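Globin (Bacillus anthracis, PDB 5V3T) binds heme and, as a group II truncated hemoglobin, probably binds or carries oxygen at the heme iron. Local coordinates at residues Phe25-Val29 with Trp90-Gln96. Sequence-based numbering, arbitrary orientation.
With HEM (protoporphyrin IX containing Fe), chain C; CYN (cyanide ion), chain D.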
loop_
_atom_site.group_PDB
_atom_site.type_symbol
_atom_site.label_atom_id
_atom_site.label_comp_id
_atom_site.label_asym_id
_atom_site.label_seq_id
_atom_site.Cartn_x
_atom_site.Cartn_y
_atom_site.Cartn_z
ATOM N N PHE A 25 -11.026 13.343 -7.799
ATOM C CA PHE A 25 -9.653 13.178 -7.316
ATOM C C PHE A 25 -8.854 12.211 -8.182
ATOM O O PHE A 25 -7.777 12.559 -8.694
ATOM C CB PHE A 25 -9.645 12.696 -5.858
ATOM C CG PHE A 25 -8.266 12.385 -5.340
ATOM C CD1 PHE A 25 -7.293 13.380 -5.270
ATOM C CD2 PHE A 25 -7.932 11.099 -4.950
ATOM C CE1 PHE A 25 -6.031 13.103 -4.790
ATOM C CE2 PHE A 25 -6.661 10.816 -4.485
ATOM C CZ PHE A 25 -5.702 11.821 -4.417
ATOM N N TYR A 26 -9.385 11.005 -8.378
ATOM C CA TYR A 26 -8.653 9.987 -9.126
ATOM C C TYR A 26 -8.588 10.266 -10.607
ATOM O O TYR A 26 -7.759 9.690 -11.313
ATOM C CB TYR A 26 -9.251 8.610 -8.883
ATOM C CG TYR A 26 -8.803 8.103 -7.554
ATOM C CD1 TYR A 26 -7.449 7.852 -7.314
ATOM C CD2 TYR A 26 -9.701 7.910 -6.533
ATOM C CE1 TYR A 26 -7.020 7.409 -6.098
ATOM C CE2 TYR A 26 -9.280 7.475 -5.316
ATOM C CZ TYR A 26 -7.946 7.221 -5.109
ATOM O OH TYR A 26 -7.578 6.780 -3.889
ATOM N N SER A 27 -9.466 11.137 -11.081
ATOM C CA SER A 27 -9.319 11.662 -12.427
ATOM C C SER A 27 -7.987 12.415 -12.498
ATOM O O SER A 27 -7.205 12.205 -13.422
ATOM C CB SER A 27 -10.500 12.570 -12.805
ATOM O OG SER A 27 -10.417 12.995 -14.157
ATOM N N TYR A 28 -7.716 13.267 -11.506
ATOM C CA TYR A 28 -6.458 14.017 -11.495
ATOM C C TYR A 28 -5.271 13.082 -11.278
ATOM O O TYR A 28 -4.242 13.204 -11.952
ATOM C CB TYR A 28 -6.467 15.132 -10.437
ATOM C CG TYR A 28 -7.263 16.359 -10.862
ATOM C CD1 TYR A 28 -6.825 17.167 -11.904
ATOM C CD2 TYR A 28 -8.448 16.707 -10.222
ATOM C CE1 TYR A 28 -7.547 18.273 -12.308
ATOM C CE2 TYR A 28 -9.172 17.825 -10.616
ATOM C CZ TYR A 28 -8.713 18.605 -11.651
ATOM O OH TYR A 28 -9.431 19.708 -12.059
ATOM N N VAL A 29 -5.426 12.120 -10.374
ATOM C CA VAL A 29 -4.367 11.139 -10.131
ATOM C C VAL A 29 -3.961 10.408 -11.419
ATOM O O VAL A 29 -2.778 10.300 -11.742
ATOM C CB VAL A 29 -4.804 10.097 -9.082
ATOM C CG1 VAL A 29 -3.767 8.951 -9.006
ATOM C CG2 VAL A 29 -5.005 10.767 -7.729
ATOM N N TRP A 90 -0.061 14.175 -4.486
ATOM C CA TRP A 90 -1.317 13.661 -3.981
ATOM C C TRP A 90 -2.188 14.795 -3.448
ATOM O O TRP A 90 -3.361 14.915 -3.796
ATOM C CB TRP A 90 -1.052 12.654 -2.863
ATOM C CG TRP A 90 -2.204 11.821 -2.524
ATOM C CD1 TRP A 90 -2.444 10.575 -2.986
ATOM C CD2 TRP A 90 -3.298 12.145 -1.634
ATOM N NE1 TRP A 90 -3.607 10.101 -2.455
ATOM C CE2 TRP A 90 -4.152 11.024 -1.613
ATOM C CE3 TRP A 90 -3.631 13.261 -0.859
ATOM C CZ2 TRP A 90 -5.338 10.978 -0.854
ATOM C CZ3 TRP A 90 -4.811 13.216 -0.095
ATOM C CH2 TRP A 90 -5.646 12.075 -0.099
ATOM N N LEU A 91 -1.602 15.606 -2.577
ATOM C CA LEU A 91 -2.308 16.733 -1.978
ATOM C C LEU A 91 -2.689 17.772 -3.022
ATOM O O LEU A 91 -3.730 18.415 -2.904
ATOM C CB LEU A 91 -1.455 17.371 -0.881
ATOM C CG LEU A 91 -1.320 16.510 0.378
ATOM C CD1 LEU A 91 -0.299 17.088 1.346
ATOM C CD2 LEU A 91 -2.687 16.362 1.049
ATOM N N SER A 92 -1.838 17.948 -4.032
ATOM C CA SER A 92 -2.162 18.851 -5.140
ATOM C C SER A 92 -3.406 18.408 -5.910
ATOM O O SER A 92 -4.276 19.228 -6.236
ATOM C CB SER A 92 -0.983 18.959 -6.108
ATOM O OG SER A 92 -1.372 19.713 -7.245
ATOM N N CYS A 93 -3.495 17.114 -6.199
ATOM C CA CYS A 93 -4.664 16.582 -6.884
ATOM C C CYS A 93 -5.899 16.735 -6.015
ATOM O O CYS A 93 -6.982 17.041 -6.524
ATOM C CB CYS A 93 -4.477 15.109 -7.247
ATOM S SG CYS A 93 -3.251 14.836 -8.555
ATOM N N MET A 94 -5.744 16.524 -4.709
ATOM C CA MET A 94 -6.895 16.638 -3.806
ATOM C C MET A 94 -7.383 18.079 -3.717
ATOM O O MET A 94 -8.593 18.327 -3.653
ATOM C CB MET A 94 -6.557 16.109 -2.407
ATOM C CG MET A 94 -7.757 16.140 -1.425
ATOM S SD MET A 94 -9.201 15.240 -2.028
ATOM C CE MET A 94 -8.713 13.545 -1.763
ATOM N N GLU A 95 -6.442 19.022 -3.686
ATOM C CA GLU A 95 -6.769 20.445 -3.707
ATOM C C GLU A 95 -7.625 20.805 -4.926
ATOM O O GLU A 95 -8.633 21.521 -4.815
ATOM C CB GLU A 95 -5.494 21.286 -3.701
ATOM C CG GLU A 95 -5.298 22.095 -2.438
ATOM C CD GLU A 95 -4.028 22.929 -2.458
ATOM O OE1 GLU A 95 -3.153 22.675 -3.317
ATOM O OE2 GLU A 95 -3.910 23.847 -1.616
ATOM N N GLN A 96 -7.213 20.304 -6.087
ATOM C CA GLN A 96 -7.915 20.580 -7.339
ATOM C C GLN A 96 -9.287 19.904 -7.358
ATOM O O GLN A 96 -10.256 20.474 -7.860
ATOM C CB GLN A 96 -7.087 20.118 -8.530
ATOM C CG GLN A 96 -5.745 20.819 -8.636
ATOM C CD GLN A 96 -4.874 20.221 -9.718
ATOM O OE1 GLN A 96 -3.910 19.511 -9.438
ATOM N NE2 GLN A 96 -5.216 20.502 -10.963
HETATM C CHA HEM C . -3.982 2.523 -1.373
HETATM C CHB HEM C . -0.530 5.583 -3.173
HETATM C CHC HEM C . -1.615 8.716 0.412
HETATM C CHD HEM C . -5.600 6.168 1.627
HETATM C C1A HEM C . -2.973 3.089 -2.160
HETATM C C2A HEM C . -2.341 2.460 -3.310
HETATM C C3A HEM C . -1.407 3.292 -3.800
HETATM C C4A HEM C . -1.383 4.495 -2.983
HETATM C CMA HEM C . -0.495 3.027 -5.022
HETATM C CAA HEM C . -2.720 1.070 -3.874
HETATM C CBA HEM C . -4.159 1.114 -4.392
HETATM C CGA HEM C . -4.830 -0.219 -4.189
HETATM O O1A HEM C . -4.105 -1.220 -3.950
HETATM O O2A HEM C . -6.085 -0.279 -4.271
HETATM C C1B HEM C . -0.508 6.692 -2.341
HETATM C C2B HEM C . 0.401 7.820 -2.424
HETATM C C3B HEM C . 0.108 8.664 -1.425
HETATM C C4B HEM C . -1.004 8.116 -0.669
HETATM C CMB HEM C . 1.530 8.009 -3.465
HETATM C CAB HEM C . 0.817 10.002 -1.126
HETATM C CBB HEM C . 0.994 10.424 0.136
HETATM C C1C HEM C . -2.819 8.368 0.952
HETATM C C2C HEM C . -3.647 9.205 1.805
HETATM C C3C HEM C . -4.739 8.511 2.127
HETATM C C4C HEM C . -4.663 7.194 1.512
HETATM C CMC HEM C . -3.347 10.651 2.267
HETATM C CAC HEM C . -5.865 9.049 3.044
HETATM C CBC HEM C . -7.111 8.739 2.722
HETATM C C1D HEM C . -5.521 4.962 0.926
HETATM C C2D HEM C . -6.493 3.896 1.046
HETATM C C3D HEM C . -6.004 2.767 0.134
HETATM C C4D HEM C . -4.769 3.242 -0.474
HETATM C CMD HEM C . -7.766 3.902 1.917
HETATM C CAD HEM C . -6.706 1.413 -0.083
HETATM C CBD HEM C . -5.924 0.349 0.685
HETATM C CGD HEM C . -6.690 -0.949 0.726
HETATM O O1D HEM C . -6.317 -1.864 -0.049
HETATM O O2D HEM C . -7.665 -1.070 1.522
HETATM N NA HEM C . -2.356 4.330 -1.991
HETATM N NB HEM C . -1.354 6.922 -1.259
HETATM N NC HEM C . -3.471 7.153 0.780
HETATM N ND HEM C . -4.515 4.531 0.029
HETATM FE FE HEM C . -3.031 5.804 -0.710
HETATM C C CYN D . -4.268 6.574 -2.053
HETATM N N CYN D . -4.897 7.064 -2.896
#
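The indole of W90 is sandwiched between F25 and the heme: F25 CZ comes down on one face, and the heme methyl CMC lies over the other. F25 presents its edge to the six-membered ring of W90, an edge-to-face pair with ring centroids 4.7 Å apart and planes at 61°. The faces of F25 are filled too, one by the terminal methyl of M94 and the other by CG2 of its own helix neighbour V29, while the carbonyl oxygen of W90 sits at its edge. M94 suits its place because its flexible chain, bent at chi2 (56°) and chi3, folds back to set CE 3.8 Å from the centroid of the F25 ring; the sulfur stands obliquely beside it, a Met-aromatic contact. With CG anti to the backbone N (chi1 175°), the F25 ring is carried over to 90-96, where its CE1 lies 3.5 Å from C93 CB and its CZ meets the indole. The small C93 side chain lets the helices come close here, its SG 3.7 Å from Y28 CB. Farther from the heme, partly exposed Y28 offers a flat apolar face to Q96 CB, in the aliphatic part of that side chain, while its hydroxyl is hydrogen-bonded to D100. Helices 14-31 and 84-101 thus meet through a core of aromatic rings with the side chains of C93 and M94, without a hydrogen bond between the two segments. The polar chemistry is directed at the iron-bound cyanide: Y26 OH donates to cyanide N at 2.9 Å, and W90 NE1 adds a nearly straight but weak bond of 3.3 Å to the same N, which lies at the indole edge. Y26 OH is also hydrogen-bonded to Q50. Packing on both faces of the indole probably helps hold its N-H toward the ligand, consistent with polar stabilisation of heme-bound ligands such as oxygen.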